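Long-range contacts in PROTEIN (hypothetical protein EF0366) (Enterococcus faecalis, PDB 1VPY), which is of unknown function but belongs to the DUF72 family, adopts a TIM-barrel fold and binds zinc ions in the crystal: residues Thr34-Leu42 with Trp63-Phe73; Leu151-Val162 with Pro185-Pro193. All blocks are in the same frame, centred on the assembly; numbering follows the deposited sequence.

Contact 1: Thr34-Leu42 with Trp63-Phe73; sequences TLYEYASHL and WVKAVPENFRF. With ZN (zinc ion), chain E.
Leu-35 reaches across from the helix 35-41 and splits its two methyls between different partners. With CG anti to the backbone N (chi1 172°), CD1 lies 3.9 Å from Val-67 CG1, while CD2 meets Trp-63 CB and the edge of the Phe-73 ring. One turn on, the methyl of Ala-39 presses against the proline ring, its CB 3.5 Å from Pro-68 CD, and also touches Val-67 CG1.

The aromatic contacts centre on Phe-71. Its side chain crosses that of Tyr-38 at about a right angle, and the rings meet at their edges, with Tyr-38 CE1 3.8 Å from Phe-71 CE1. The carbonyl of Leu-42 also approaches the Phe-71 ring edge, close to its plane. Tyr-38 OH is hydrogen-bonded to Leu-44 O and Leu-18 N.

The helix segment also carries a cap and a metal site. Thr-34 OG1 accepts from Glu-37 N as an N-cap. On the side turned from residues 63-73, Glu-37 OE1 and His-41 NE2, four apart in sequence near the helix end, each bind zinc at 2.5 Å.

The helix is thus two-sided: apolar groups hold it to the segment leading into strand 72-76, while its other side carries the metal ligands.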
loop_
_atom_site.group_PDB
_atom_site.type_symbol
_atom_site.label_atom_id
_atom_site.label_comp_id
_atom_site.label_asym_id
_atom_site.label_seq_id
_atom_site.Cartn_x
_atom_site.Cartn_y
_atom_site.Cartn_z
ATOM N N THR A 34 15.997 13.577 -1.304
ATOM C CA THR A 34 16.360 12.360 -0.553
ATOM C C THR A 34 15.335 11.893 0.475
ATOM O O THR A 34 14.516 12.681 0.943
ATOM C CB THR A 34 17.689 12.583 0.208
ATOM O OG1 THR A 34 17.565 13.727 1.068
ATOM C CG2 THR A 34 18.815 12.833 -0.758
ATOM N N LEU A 35 15.415 10.613 0.844
ATOM C CA LEU A 35 14.649 10.064 1.968
ATOM C C LEU A 35 14.864 10.836 3.281
ATOM O O LEU A 35 13.911 11.079 4.017
ATOM C CB LEU A 35 14.976 8.580 2.179
ATOM C CG LEU A 35 14.398 7.903 3.433
ATOM C CD1 LEU A 35 12.878 7.894 3.416
ATOM C CD2 LEU A 35 14.917 6.494 3.583
ATOM N N TYR A 36 16.108 11.203 3.576
ATOM C CA TYR A 36 16.413 11.983 4.774
ATOM C C TYR A 36 15.631 13.298 4.802
ATOM O O TYR A 36 14.998 13.614 5.808
ATOM C CB TYR A 36 17.921 12.239 4.884
ATOM C CG TYR A 36 18.341 13.141 6.032
ATOM C CD1 TYR A 36 18.511 12.632 7.319
ATOM C CD2 TYR A 36 18.588 14.502 5.822
ATOM C CE1 TYR A 36 18.902 13.459 8.374
ATOM C CE2 TYR A 36 18.982 15.333 6.868
ATOM C CZ TYR A 36 19.136 14.803 8.138
ATOM O OH TYR A 36 19.524 15.618 9.171
ATOM N N GLU A 37 15.665 14.041 3.695
ATOM C CA GLU A 37 14.946 15.313 3.590
ATOM C C GLU A 37 13.434 15.112 3.458
ATOM O O GLU A 37 12.651 15.935 3.923
ATOM C CB GLU A 37 15.482 16.153 2.426
ATOM C CG GLU A 37 15.493 17.671 2.683
ATOM C CD GLU A 37 14.144 18.353 2.438
ATOM O OE1 GLU A 37 13.362 17.872 1.584
ATOM O OE2 GLU A 37 13.868 19.386 3.098
ATOM N N TYR A 38 13.024 14.018 2.828
ATOM C CA TYR A 38 11.608 13.686 2.730
ATOM C C TYR A 38 10.999 13.519 4.127
ATOM O O TYR A 38 9.875 13.958 4.382
ATOM C CB TYR A 38 11.406 12.419 1.897
ATOM C CG TYR A 38 9.977 11.942 1.855
ATOM C CD1 TYR A 38 9.440 11.217 2.917
ATOM C CD2 TYR A 38 9.155 12.218 0.757
ATOM C CE1 TYR A 38 8.131 10.787 2.896
ATOM C CE2 TYR A 38 7.838 11.779 0.722
ATOM C CZ TYR A 38 7.333 11.063 1.802
ATOM O OH TYR A 38 6.032 10.615 1.809
ATOM N N ALA A 39 11.759 12.892 5.023
ATOM C CA ALA A 39 11.327 12.634 6.394
ATOM C C ALA A 39 11.314 13.898 7.247
ATOM O O ALA A 39 11.011 13.838 8.437
ATOM C CB ALA A 39 12.207 11.579 7.028
ATOM N N SER A 40 11.644 15.036 6.638
ATOM C CA SER A 40 11.515 16.334 7.305
ATOM C C SER A 40 10.084 16.859 7.232
ATOM O O SER A 40 9.634 17.540 8.158
ATOM C CB SER A 40 12.465 17.379 6.708
ATOM O OG SER A 40 13.817 17.012 6.889
ATOM N N HIS A 41 9.381 16.563 6.136
ATOM C CA HIS A 41 8.014 17.068 5.951
ATOM C C HIS A 41 6.934 16.008 6.154
ATOM O O HIS A 41 5.834 16.333 6.577
ATOM C CB HIS A 41 7.788 17.735 4.576
ATOM C CG HIS A 41 9.036 17.975 3.784
ATOM N ND1 HIS A 41 9.932 18.979 4.088
ATOM C CD2 HIS A 41 9.517 17.361 2.675
ATOM C CE1 HIS A 41 10.923 18.958 3.213
ATOM N NE2 HIS A 41 10.693 17.988 2.343
ATOM N N LEU A 42 7.229 14.755 5.827
ATOM C CA LEU A 42 6.180 13.730 5.854
ATOM C C LEU A 42 6.427 12.567 6.826
ATOM O O LEU A 42 7.576 12.190 7.065
ATOM C CB LEU A 42 5.852 13.238 4.434
ATOM C CG LEU A 42 5.117 14.264 3.558
ATOM C CD1 LEU A 42 4.992 13.794 2.117
ATOM C CD2 LEU A 42 3.741 14.607 4.116
ATOM N N TRP A 63 18.198 3.068 5.664
ATOM C CA TRP A 63 16.887 3.684 5.471
ATOM C C TRP A 63 16.239 3.912 6.823
ATOM O O TRP A 63 15.718 4.997 7.091
ATOM C CB TRP A 63 15.949 2.826 4.600
ATOM C CG TRP A 63 16.394 2.622 3.172
ATOM C CD1 TRP A 63 17.294 3.376 2.469
ATOM C CD2 TRP A 63 15.935 1.605 2.271
ATOM N NE1 TRP A 63 17.440 2.878 1.194
ATOM C CE2 TRP A 63 16.616 1.794 1.045
ATOM C CE3 TRP A 63 15.022 0.549 2.384
ATOM C CZ2 TRP A 63 16.405 0.965 -0.066
ATOM C CZ3 TRP A 63 14.824 -0.276 1.290
ATOM C CH2 TRP A 63 15.514 -0.062 0.075
ATOM N N VAL A 64 16.285 2.880 7.666
ATOM C CA VAL A 64 15.737 2.936 9.015
ATOM C C VAL A 64 16.390 4.053 9.835
ATOM O O VAL A 64 15.687 4.882 10.416
ATOM C CB VAL A 64 15.844 1.564 9.726
ATOM C CG1 VAL A 64 15.613 1.691 11.224
ATOM C CG2 VAL A 64 14.845 0.591 9.120
ATOM N N LYS A 65 17.722 4.091 9.846
ATOM C CA LYS A 65 18.475 5.095 10.605
ATOM C C LYS A 65 18.232 6.544 10.140
ATOM O O LYS A 65 18.374 7.488 10.926
ATOM C CB LYS A 65 19.975 4.773 10.567
ATOM C CG LYS A 65 20.356 3.456 11.235
ATOM N N ALA A 66 17.847 6.706 8.873
ATOM C CA ALA A 66 17.769 8.023 8.227
ATOM C C ALA A 66 16.490 8.804 8.521
ATOM O O ALA A 66 16.389 9.990 8.186
ATOM C CB ALA A 66 17.945 7.878 6.727
ATOM N N VAL A 67 15.522 8.138 9.140
ATOM C CA VAL A 67 14.213 8.734 9.419
ATOM C C VAL A 67 13.976 8.930 10.937
ATOM O O VAL A 67 14.613 8.252 11.751
ATOM C CB VAL A 67 13.081 7.902 8.765
ATOM C CG1 VAL A 67 13.283 7.826 7.258
ATOM C CG2 VAL A 67 13.014 6.513 9.361
ATOM N N PRO A 68 13.073 9.866 11.323
ATOM C CA PRO A 68 12.740 10.087 12.739
ATOM C C PRO A 68 12.191 8.846 13.452
ATOM O O PRO A 68 11.777 7.876 12.803
ATOM C CB PRO A 68 11.654 11.169 12.677
ATOM C CG PRO A 68 11.901 11.870 11.407
ATOM C CD PRO A 68 12.319 10.789 10.455
ATOM N N GLU A 69 12.181 8.903 14.784
ATOM C CA GLU A 69 11.760 7.781 15.632
ATOM C C GLU A 69 10.388 7.183 15.278
ATOM O O GLU A 69 10.176 5.991 15.460
ATOM C CB GLU A 69 11.816 8.174 17.120
ATOM C CG GLU A 69 10.959 9.385 17.500
ATOM C CD GLU A 69 11.216 9.888 18.924
ATOM O OE1 GLU A 69 12.382 9.837 19.393
ATOM O OE2 GLU A 69 10.243 10.345 19.572
ATOM N N ASN A 70 9.464 7.998 14.781
ATOM C CA ASN A 70 8.139 7.484 14.448
ATOM C C ASN A 70 7.651 7.869 13.049
ATOM O O ASN A 70 6.503 8.283 12.853
ATOM C CB ASN A 70 7.114 7.803 15.546
ATOM C CG ASN A 70 7.076 9.266 15.895
ATOM O OD1 ASN A 70 6.854 10.114 15.025
ATOM N ND2 ASN A 70 7.294 9.580 17.177
ATOM N N PHE A 71 8.558 7.718 12.090
ATOM C CA PHE A 71 8.251 7.762 10.678
ATOM C C PHE A 71 7.840 6.347 10.281
ATOM O O PHE A 71 8.332 5.373 10.847
ATOM C CB PHE A 71 9.518 8.186 9.930
ATOM C CG PHE A 71 9.385 8.183 8.435
ATOM C CD1 PHE A 71 8.973 9.325 7.762
ATOM C CD2 PHE A 71 9.698 7.045 7.697
ATOM C CE1 PHE A 71 8.849 9.325 6.368
ATOM C CE2 PHE A 71 9.576 7.034 6.304
ATOM C CZ PHE A 71 9.152 8.179 5.643
ATOM N N ARG A 72 6.929 6.215 9.326
ATOM C CA ARG A 72 6.508 4.881 8.910
ATOM C C ARG A 72 6.788 4.596 7.446
ATOM O O ARG A 72 6.781 5.502 6.613
ATOM C CB ARG A 72 5.039 4.625 9.250
ATOM C CG ARG A 72 4.729 4.713 10.747
ATOM C CD ARG A 72 5.352 3.582 11.564
ATOM N NE ARG A 72 5.071 3.763 12.986
ATOM C CZ ARG A 72 5.962 4.155 13.891
ATOM N NH1 ARG A 72 7.221 4.396 13.549
ATOM N NH2 ARG A 72 5.595 4.299 15.153
ATOM N N PHE A 73 7.038 3.319 7.158
ATOM C CA PHE A 73 7.322 2.852 5.812
ATOM C C PHE A 73 6.238 1.899 5.369
ATOM O O PHE A 73 5.873 0.983 6.106
ATOM C CB PHE A 73 8.633 2.067 5.781
ATOM C CG PHE A 73 9.862 2.891 6.010
ATOM C CD1 PHE A 73 10.307 3.158 7.301
ATOM C CD2 PHE A 73 10.607 3.360 4.934
ATOM C CE1 PHE A 73 11.461 3.899 7.515
ATOM C CE2 PHE A 73 11.761 4.095 5.134
ATOM C CZ PHE A 73 12.190 4.370 6.430
HETATM ZN ZN ZN E . 11.688 19.421 0.536
#

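Contact 2: Leu151-Val162 with Pro185-Pro193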
loop_
_atom_site.group_PDB
_atom_site.type_symbol
_atom_site.label_atom_id
_atom_site.label_comp_id
_atom_site.label_asym_id
_atom_site.label_seq_id
_atom_site.Cartn_x
_atom_site.Cartn_y
_atom_site.Cartn_z
ATOM N N LEU A 151 -5.734 -5.184 -4.615
ATOM C CA LEU A 151 -6.237 -5.927 -5.784
ATOM C C LEU A 151 -6.598 -4.987 -6.949
ATOM O O LEU A 151 -6.993 -3.839 -6.718
ATOM C CB LEU A 151 -7.470 -6.753 -5.395
ATOM C CG LEU A 151 -7.501 -7.482 -4.044
ATOM C CD1 LEU A 151 -8.923 -7.721 -3.592
ATOM C CD2 LEU A 151 -6.724 -8.783 -4.078
ATOM N N ARG A 152 -6.454 -5.479 -8.188
ATOM C CA ARG A 152 -6.831 -4.730 -9.408
ATOM C C ARG A 152 -7.879 -5.461 -10.234
ATOM O O ARG A 152 -7.990 -5.232 -11.442
ATOM C CB ARG A 152 -5.627 -4.456 -10.325
ATOM C CG ARG A 152 -4.597 -3.500 -9.786
ATOM C CD ARG A 152 -4.048 -2.569 -10.863
ATOM N NE ARG A 152 -2.792 -1.931 -10.450
ATOM C CZ ARG A 152 -2.654 -1.142 -9.383
ATOM N NH1 ARG A 152 -3.689 -0.885 -8.598
ATOM N NH2 ARG A 152 -1.472 -0.610 -9.086
ATOM N N ASN A 153 -8.639 -6.342 -9.594
ATOM C CA ASN A 153 -9.667 -7.118 -10.289
ATOM C C ASN A 153 -11.010 -7.022 -9.576
ATOM O O ASN A 153 -11.105 -7.303 -8.380
ATOM C CB ASN A 153 -9.226 -8.577 -10.423
ATOM C CG ASN A 153 -10.171 -9.392 -11.263
ATOM O OD1 ASN A 153 -11.274 -9.727 -10.831
ATOM N ND2 ASN A 153 -9.744 -9.730 -12.472
ATOM N N ASN A 154 -12.047 -6.641 -10.313
ATOM C CA ASN A 154 -13.352 -6.357 -9.713
ATOM C C ASN A 154 -14.183 -7.576 -9.295
ATOM O O ASN A 154 -15.215 -7.411 -8.640
ATOM C CB ASN A 154 -14.185 -5.452 -10.624
ATOM C CG ASN A 154 -14.954 -6.236 -11.668
ATOM O OD1 ASN A 154 -16.176 -6.367 -11.583
ATOM N ND2 ASN A 154 -14.241 -6.781 -12.648
ATOM N N SER A 155 -13.756 -8.783 -9.670
ATOM C CA SER A 155 -14.510 -9.997 -9.317
ATOM C C SER A 155 -14.494 -10.238 -7.808
ATOM O O SER A 155 -15.462 -10.756 -7.250
ATOM C CB SER A 155 -14.014 -11.234 -10.081
ATOM O OG SER A 155 -12.756 -11.685 -9.601
ATOM N N TRP A 156 -13.391 -9.850 -7.165
ATOM C CA TRP A 156 -13.284 -9.797 -5.703
ATOM C C TRP A 156 -14.366 -8.913 -5.079
ATOM O O TRP A 156 -14.736 -9.104 -3.920
ATOM C CB TRP A 156 -11.928 -9.227 -5.282
ATOM C CG TRP A 156 -10.729 -10.037 -5.678
ATOM C CD1 TRP A 156 -9.824 -9.734 -6.657
ATOM C CD2 TRP A 156 -10.283 -11.266 -5.088
ATOM N NE1 TRP A 156 -8.851 -10.701 -6.719
ATOM C CE2 TRP A 156 -9.110 -11.655 -5.770
ATOM C CE3 TRP A 156 -10.765 -12.080 -4.055
ATOM C CZ2 TRP A 156 -8.407 -12.821 -5.448
ATOM C CZ3 TRP A 156 -10.069 -13.242 -3.741
ATOM C CH2 TRP A 156 -8.902 -13.598 -4.435
ATOM N N TYR A 157 -14.852 -7.942 -5.852
ATOM C CA TYR A 157 -15.788 -6.934 -5.363
ATOM C C TYR A 157 -17.233 -7.144 -5.813
ATOM O O TYR A 157 -18.124 -6.411 -5.374
ATOM C CB TYR A 157 -15.315 -5.543 -5.780
ATOM C CG TYR A 157 -14.034 -5.110 -5.107
ATOM C CD1 TYR A 157 -14.057 -4.445 -3.879
ATOM C CD2 TYR A 157 -12.797 -5.361 -5.697
ATOM C CE1 TYR A 157 -12.878 -4.038 -3.257
ATOM C CE2 TYR A 157 -11.610 -4.962 -5.083
ATOM C CZ TYR A 157 -11.659 -4.298 -3.864
ATOM O OH TYR A 157 -10.488 -3.900 -3.260
ATOM N N GLN A 158 -17.455 -8.137 -6.679
ATOM C CA GLN A 158 -18.787 -8.450 -7.199
ATOM C C GLN A 158 -19.774 -8.704 -6.059
ATOM O O GLN A 158 -19.430 -9.381 -5.088
ATOM C CB GLN A 158 -18.741 -9.656 -8.149
ATOM C CG GLN A 158 -18.400 -9.303 -9.594
ATOM N N PRO A 159 -21.000 -8.150 -6.174
ATOM C CA PRO A 159 -22.062 -8.272 -5.172
ATOM C C PRO A 159 -22.069 -9.611 -4.417
ATOM O O PRO A 159 -22.091 -9.618 -3.182
ATOM C CB PRO A 159 -23.336 -8.136 -6.012
ATOM C CG PRO A 159 -22.944 -7.230 -7.138
ATOM C CD PRO A 159 -21.444 -7.339 -7.326
ATOM N N ASN A 160 -22.034 -10.716 -5.166
ATOM C CA ASN A 160 -22.101 -12.078 -4.619
ATOM C C ASN A 160 -20.961 -12.444 -3.681
ATOM O O ASN A 160 -21.196 -12.858 -2.545
ATOM C CB ASN A 160 -22.125 -13.101 -5.756
ATOM C CG ASN A 160 -23.121 -12.749 -6.835
ATOM O OD1 ASN A 160 -24.333 -12.846 -6.634
ATOM N ND2 ASN A 160 -22.615 -12.334 -7.994
ATOM N N PHE A 161 -19.730 -12.293 -4.165
ATOM C CA PHE A 161 -18.555 -12.769 -3.449
ATOM C C PHE A 161 -17.940 -11.725 -2.500
ATOM O O PHE A 161 -16.950 -12.019 -1.826
ATOM C CB PHE A 161 -17.513 -13.288 -4.449
ATOM N N VAL A 162 -18.540 -10.533 -2.424
ATOM C CA VAL A 162 -17.917 -9.376 -1.736
ATOM C C VAL A 162 -17.821 -9.468 -0.203
ATOM O O VAL A 162 -16.857 -8.982 0.393
ATOM C CB VAL A 162 -18.537 -8.005 -2.176
ATOM C CG1 VAL A 162 -19.926 -7.793 -1.585
ATOM C CG2 VAL A 162 -17.614 -6.852 -1.804
ATOM N N PRO A 185 -13.875 0.154 -18.018
ATOM C CA PRO A 185 -15.227 -0.405 -18.217
ATOM C C PRO A 185 -15.317 -1.918 -17.937
ATOM O O PRO A 185 -16.207 -2.356 -17.200
ATOM C CB PRO A 185 -15.518 -0.118 -19.697
ATOM C CG PRO A 185 -14.682 1.077 -20.035
ATOM C CD PRO A 185 -13.483 1.074 -19.105
ATOM N N THR A 186 -14.380 -2.686 -18.498
ATOM C CA THR A 186 -14.361 -4.152 -18.406
ATOM C C THR A 186 -13.769 -4.696 -17.097
ATOM O O THR A 186 -13.825 -5.900 -16.835
ATOM C CB THR A 186 -13.583 -4.776 -19.593
ATOM O OG1 THR A 186 -12.279 -4.180 -19.667
ATOM C CG2 THR A 186 -14.331 -4.568 -20.911
ATOM N N ASN A 187 -13.195 -3.815 -16.282
ATOM C CA ASN A 187 -12.651 -4.217 -14.990
ATOM C C ASN A 187 -12.744 -3.078 -13.963
ATOM O O ASN A 187 -11.718 -2.549 -13.507
ATOM C CB ASN A 187 -11.207 -4.711 -15.154
ATOM C CG ASN A 187 -10.782 -5.662 -14.046
ATOM O OD1 ASN A 187 -11.596 -6.418 -13.509
ATOM N ND2 ASN A 187 -9.497 -5.634 -13.703
ATOM N N PRO A 188 -13.981 -2.692 -13.597
ATOM C CA PRO A 188 -14.145 -1.510 -12.754
ATOM C C PRO A 188 -13.861 -1.768 -11.266
ATOM O O PRO A 188 -14.772 -2.127 -10.505
ATOM C CB PRO A 188 -15.607 -1.105 -12.998
ATOM C CG PRO A 188 -16.301 -2.363 -13.394
ATOM C CD PRO A 188 -15.273 -3.324 -13.931
ATOM N N VAL A 189 -12.601 -1.586 -10.869
ATOM C CA VAL A 189 -12.193 -1.693 -9.467
ATOM C C VAL A 189 -12.731 -0.495 -8.681
ATOM O O VAL A 189 -12.338 0.640 -8.950
ATOM C CB VAL A 189 -10.655 -1.727 -9.325
ATOM C CG1 VAL A 189 -10.251 -1.799 -7.852
ATOM C CG2 VAL A 189 -10.069 -2.882 -10.108
ATOM N N PRO A 190 -13.608 -0.739 -7.692
ATOM C CA PRO A 190 -14.261 0.404 -7.060
ATOM C C PRO A 190 -13.433 1.039 -5.935
ATOM O O PRO A 190 -12.396 0.506 -5.542
ATOM C CB PRO A 190 -15.567 -0.189 -6.517
ATOM C CG PRO A 190 -15.356 -1.684 -6.464
ATOM C CD PRO A 190 -14.023 -2.012 -7.079
ATOM N N PHE A 191 -13.886 2.194 -5.461
ATOM C CA PHE A 191 -13.334 2.833 -4.271
ATOM C C PHE A 191 -14.204 2.379 -3.102
ATOM O O PHE A 191 -15.306 2.893 -2.905
ATOM C CB PHE A 191 -13.374 4.350 -4.442
ATOM C CG PHE A 191 -12.897 5.119 -3.239
ATOM C CD1 PHE A 191 -11.534 5.311 -3.012
ATOM C CD2 PHE A 191 -13.807 5.680 -2.349
ATOM C CE1 PHE A 191 -11.087 6.026 -1.916
ATOM C CE2 PHE A 191 -13.369 6.402 -1.249
ATOM C CZ PHE A 191 -12.001 6.577 -1.033
ATOM N N TYR A 192 -13.712 1.401 -2.344
ATOM C CA TYR A 192 -14.538 0.667 -1.375
ATOM C C TYR A 192 -14.074 0.866 0.071
ATOM O O TYR A 192 -13.362 0.017 0.613
ATOM C CB TYR A 192 -14.521 -0.819 -1.728
ATOM C CG TYR A 192 -15.751 -1.588 -1.312
ATOM C CD1 TYR A 192 -16.897 -1.594 -2.115
ATOM C CD2 TYR A 192 -15.769 -2.326 -0.132
ATOM C CE1 TYR A 192 -18.033 -2.310 -1.746
ATOM C CE2 TYR A 192 -16.903 -3.043 0.252
ATOM C CZ TYR A 192 -18.030 -3.035 -0.561
ATOM O OH TYR A 192 -19.155 -3.743 -0.190
ATOM N N PRO A 193 -14.504 1.973 0.710
ATOM C CA PRO A 193 -13.978 2.333 2.030
ATOM C C PRO A 193 -14.561 1.451 3.134
ATOM O O PRO A 193 -15.697 1.658 3.569
ATOM C CB PRO A 193 -14.402 3.802 2.197
ATOM C CG PRO A 193 -15.619 3.954 1.358
ATOM C CD PRO A 193 -15.539 2.920 0.244
#
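Asn-154 meets the 185-193 loop along its whole side chain. Its CB sits 3.4 Å from Pro-188 O; CG lies 3.7 Å from Pro-188 CD, and OD1 is near the same ring carbon. At the tip, ND2 donates to Asn-187 OD1 at 2.8 Å, with the acceptor in the Asn-154 amide plane although the two amides are turned 76° apart. Asn-154 N donates to that same oxygen almost straight (177°), coming from above the carbonyl plane, so one residue grips the oxygen with two N-H groups. The chi1 of 86° brings the side-chain amide round to share this acceptor with its own backbone N.

Val-189 CG2 packs against the backbone of Arg-152, 3.4 Å from its C. Farther along, Pro-190 CD lies over one face of Tyr-157, a CH-pi contact 3.9 Å from the ring centroid. The edge of that ring turns toward the face of Tyr-192 in an offset edge-to-face pair, while Val-162 CG2 touches Tyr-192 near its hydroxyl.

Each loop has its own turn: an Asx turn at Asn-153, an inverse gamma turn at Pro-188. A beta-alpha loop (strand 147-150 to helix 162-171) thus lies against the long loop joining strands 175-180 and 201-205, at the C-terminal end of the TIM barrel.

Overall arrangement
Both contacts belong to one closed barrel of eight parallel strands, yet they lie on opposite sides of the chain's centre. Their own centres are 34 Å apart and their nearest atoms about 17 Å apart, without touching. They come in series: contact 1 is complete before contact 2 opens. Contact 1 packs helix 35-41 on the last turn of helix 57-65 and, more broadly, on the turn that enters strand 72-76, at the N-terminal ends of the strands. Contact 2 pairs the loops that follow strands 147-150 and 175-180, at the C-terminal ends. TIM-barrel enzymes carry their active sites at this loop end, but no such site is established here.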